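Local coordinates for collagen adhesin protein (Enterococcus faecalis, PDB 2Z1P), which probably binds collagen at the bacterial cell surface, this chain being a two-domain piece of a longer cell-wall-anchored adhesin, at residues 36-41 and 112-117. Residues are numbered along the deposited sequence; the frame is centred on the assembly and turned at random.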
ATOM      1  N   THR A  36      -7.685  -3.255  -1.230  1.00 39.26           N
ATOM      2  CA  THR A  36      -8.779  -2.511  -0.626  1.00 39.26           C
ATOM      3  C   THR A  36      -9.139  -3.154   0.694  1.00 39.26           C
ATOM      4  O   THR A  36      -8.792  -4.314   0.933  1.00 39.26           O
ATOM      5  CB  THR A  36     -10.026  -2.506  -1.554  1.00 41.68           C
ATOM      6  OG1 THR A  36     -10.984  -1.555  -1.077  1.00 41.68           O
ATOM      7  CG2 THR A  36     -10.675  -3.895  -1.593  1.00 41.68           C
ATOM      8  N   SER A  37      -9.824  -2.395   1.545  1.00 51.50           N
ATOM      9  CA  SER A  37     -10.249  -2.878   2.853  1.00 51.50           C
ATOM     10  C   SER A  37     -11.704  -3.300   2.777  1.00 51.50           C
ATOM     11  O   SER A  37     -12.527  -2.637   2.139  1.00 51.50           O
ATOM     12  CB  SER A  37     -10.117  -1.782   3.912  1.00 65.95           C
ATOM     13  OG  SER A  37      -8.817  -1.224   3.936  1.00 65.95           O
ATOM     14  N   ILE A  38     -12.006  -4.416   3.428  1.00 43.71           N
ATOM     15  CA  ILE A  38     -13.359  -4.949   3.491  1.00 43.71           C
ATOM     16  C   ILE A  38     -13.690  -4.907   4.982  1.00 43.71           C
ATOM     17  O   ILE A  38     -12.919  -5.404   5.811  1.00 43.71           O
ATOM     18  CB  ILE A  38     -13.417  -6.408   2.962  1.00 28.78           C
ATOM     19  CG1 ILE A  38     -12.916  -6.450   1.521  1.00 28.78           C
ATOM     20  CG2 ILE A  38     -14.841  -6.942   3.019  1.00 28.78           C
ATOM     21  CD1 ILE A  38     -12.963  -7.807   0.909  1.00 28.78           C
ATOM     22  N   LYS A  39     -14.820  -4.293   5.324  1.00 45.34           N
ATOM     23  CA  LYS A  39     -15.217  -4.168   6.722  1.00 45.34           C
ATOM     24  C   LYS A  39     -16.445  -5.001   7.086  1.00 45.34           C
ATOM     25  O   LYS A  39     -17.531  -4.777   6.554  1.00 45.34           O
ATOM     26  CB  LYS A  39     -15.490  -2.705   7.025  1.00 52.22           C
ATOM     27  CG  LYS A  39     -15.829  -2.433   8.457  1.00 52.22           C
ATOM     28  CD  LYS A  39     -16.335  -1.039   8.560  1.00 52.22           C
ATOM     29  CE  LYS A  39     -16.536  -0.672   9.976  1.00 52.22           C
ATOM     30  NZ  LYS A  39     -17.140   0.673  10.029  1.00 52.22           N
ATOM     31  N   VAL A  40     -16.268  -5.952   8.001  1.00 49.45           N
ATOM     32  CA  VAL A  40     -17.368  -6.809   8.438  1.00 49.45           C
ATOM     33  C   VAL A  40     -17.882  -6.415   9.829  1.00 49.45           C
ATOM     34  O   VAL A  40     -17.203  -6.624  10.828  1.00 49.45           O
ATOM     35  CB  VAL A  40     -16.941  -8.294   8.503  1.00 35.70           C
ATOM     36  CG1 VAL A  40     -18.174  -9.166   8.773  1.00 35.70           C
ATOM     37  CG2 VAL A  40     -16.232  -8.703   7.224  1.00 35.70           C
ATOM     38  N   SER A  41     -19.082  -5.847   9.893  1.00 46.57           N
ATOM     39  CA  SER A  41     -19.664  -5.449  11.167  1.00 46.57           C
ATOM     40  C   SER A  41     -20.575  -6.568  11.684  1.00 46.57           C
ATOM     41  O   SER A  41     -21.131  -7.325  10.892  1.00 46.57           O
ATOM     42  CB  SER A  41     -20.475  -4.170  10.981  1.00 58.43           C
ATOM     43  OG  SER A  41     -19.686  -3.146  10.404  1.00 58.43           O
ATOM     44  N   PHE A 112     -10.237  -6.057   7.139  1.00 45.29           N
ATOM     45  CA  PHE A 112      -9.084  -6.832   6.703  1.00 45.29           C
ATOM     46  C   PHE A 112      -8.787  -6.396   5.267  1.00 45.29           C
ATOM     47  O   PHE A 112      -9.651  -5.822   4.595  1.00 45.29           O
ATOM     48  CB  PHE A 112      -9.325  -8.348   6.798  1.00 39.75           C
ATOM     49  CG  PHE A 112     -10.379  -8.873   5.869  1.00 39.75           C
ATOM     50  CD1 PHE A 112     -11.730  -8.692   6.147  1.00 39.75           C
ATOM     51  CD2 PHE A 112     -10.020  -9.581   4.724  1.00 39.75           C
ATOM     52  CE1 PHE A 112     -12.721  -9.218   5.294  1.00 39.75           C
ATOM     53  CE2 PHE A 112     -10.999 -10.107   3.868  1.00 39.75           C
ATOM     54  CZ  PHE A 112     -12.351  -9.925   4.154  1.00 39.75           C
ATOM     55  N   GLY A 113      -7.557  -6.634   4.813  1.00 41.28           N
ATOM     56  CA  GLY A 113      -7.172  -6.218   3.481  1.00 41.28           C
ATOM     57  C   GLY A 113      -7.048  -7.343   2.493  1.00 41.28           C
ATOM     58  O   GLY A 113      -6.662  -8.452   2.857  1.00 41.28           O
ATOM     59  N   ILE A 114      -7.402  -7.049   1.243  1.00 36.76           N
ATOM     60  CA  ILE A 114      -7.319  -8.011   0.151  1.00 36.76           C
ATOM     61  C   ILE A 114      -6.576  -7.311  -0.960  1.00 36.76           C
ATOM     62  O   ILE A 114      -6.349  -6.101  -0.909  1.00 36.76           O
ATOM     63  CB  ILE A 114      -8.722  -8.424  -0.426  1.00 33.46           C
ATOM     64  CG1 ILE A 114      -9.461  -7.195  -0.952  1.00 33.46           C
ATOM     65  CG2 ILE A 114      -9.559  -9.138   0.607  1.00 33.46           C
ATOM     66  CD1 ILE A 114      -9.258  -6.969  -2.431  1.00 33.46           C
ATOM     67  N   LYS A 115      -6.193  -8.084  -1.961  1.00 37.73           N
ATOM     68  CA  LYS A 115      -5.514  -7.550  -3.121  1.00 37.73           C
ATOM     69  C   LYS A 115      -6.176  -8.241  -4.288  1.00 37.73           C
ATOM     70  O   LYS A 115      -6.184  -9.466  -4.365  1.00 37.73           O
ATOM     71  CB  LYS A 115      -4.010  -7.842  -3.083  1.00 61.39           C
ATOM     72  CG  LYS A 115      -3.589  -9.294  -3.057  1.00 61.39           C
ATOM     73  CD  LYS A 115      -2.076  -9.340  -3.209  1.00 61.39           C
ATOM     74  CE  LYS A 115      -1.533 -10.742  -3.445  1.00 61.39           C
ATOM     75  NZ  LYS A 115      -1.567 -11.578  -2.221  1.00 61.39           N
ATOM     76  N   THR A 116      -6.769  -7.444  -5.169  1.00 43.72           N
ATOM     77  CA  THR A 116      -7.463  -7.954  -6.341  1.00 43.72           C
ATOM     78  C   THR A 116      -6.458  -8.639  -7.248  1.00 43.72           C
ATOM     79  O   THR A 116      -5.585  -7.974  -7.795  1.00 43.72           O
ATOM     80  CB  THR A 116      -8.132  -6.797  -7.107  1.00 51.75           C
ATOM     81  OG1 THR A 116      -8.971  -6.060  -6.208  1.00 51.75           O
ATOM     82  CG2 THR A 116      -8.976  -7.322  -8.243  1.00 51.75           C
ATOM     83  N   LEU A 117      -6.563  -9.957  -7.411  1.00 61.91           N
ATOM     84  CA  LEU A 117      -5.610 -10.662  -8.262  1.00 61.91           C
ATOM     85  C   LEU A 117      -5.450  -9.952  -9.589  1.00 61.91           C
ATOM     86  O   LEU A 117      -6.431  -9.531 -10.215  1.00 61.91           O
ATOM     87  CB  LEU A 117      -6.024 -12.120  -8.494  1.00 59.34           C
ATOM     88  CG  LEU A 117      -5.548 -13.111  -7.421  1.00 59.34           C
ATOM     89  CD1 LEU A 117      -6.002 -14.513  -7.797  1.00 59.34           C
ATOM     90  CD2 LEU A 117      -4.031 -13.058  -7.293  1.00 59.34           C
TER
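The Phe112 ring lies obliquely across Ile38, its CE1 3.7 Å from Ile38 CB. That carbon sits over the ring off-centre, a CH-pi contact 4.2 Å from the centroid, while Val40 CG2 meets the ring at its edge. With CG between the backbone N and the carbonyl carbon (chi1 66°), the Phe112 ring is swung across to the neighbouring strand. Ile38 CD1, on a branch whose CG1 is anti to the carbonyl carbon (chi1 -59°), touches the ring at CZ and also reaches Ile114 CG2 at 3.7 Å; these two isoleucines cross at about a right angle. Farther along, Thr36 and Ile114 run side by side, Thr36 CG2 against Ile114 CD1 (3.5 Å). Leu60, Leu64 and Val23 extend this apolar layer. Beneath it, Ile38 and Phe112 pair through N-H...O bonds in both directions, the one from Ile38 N to Phe112 O nearly straight (3.0 Å, 172°). Thr36 and Ile114 form a second hydrogen-bonded pair, again bonded both ways. Between them Ser37 and Gly113 make the non-hydrogen-bonded pair, CA atoms 4.6 Å apart. The segments lie on the two inner strands, 35-43 and 107-116, of a four-stranded antiparallel sheet, one sheet of the N-terminal Ig-like domain of this adhesin.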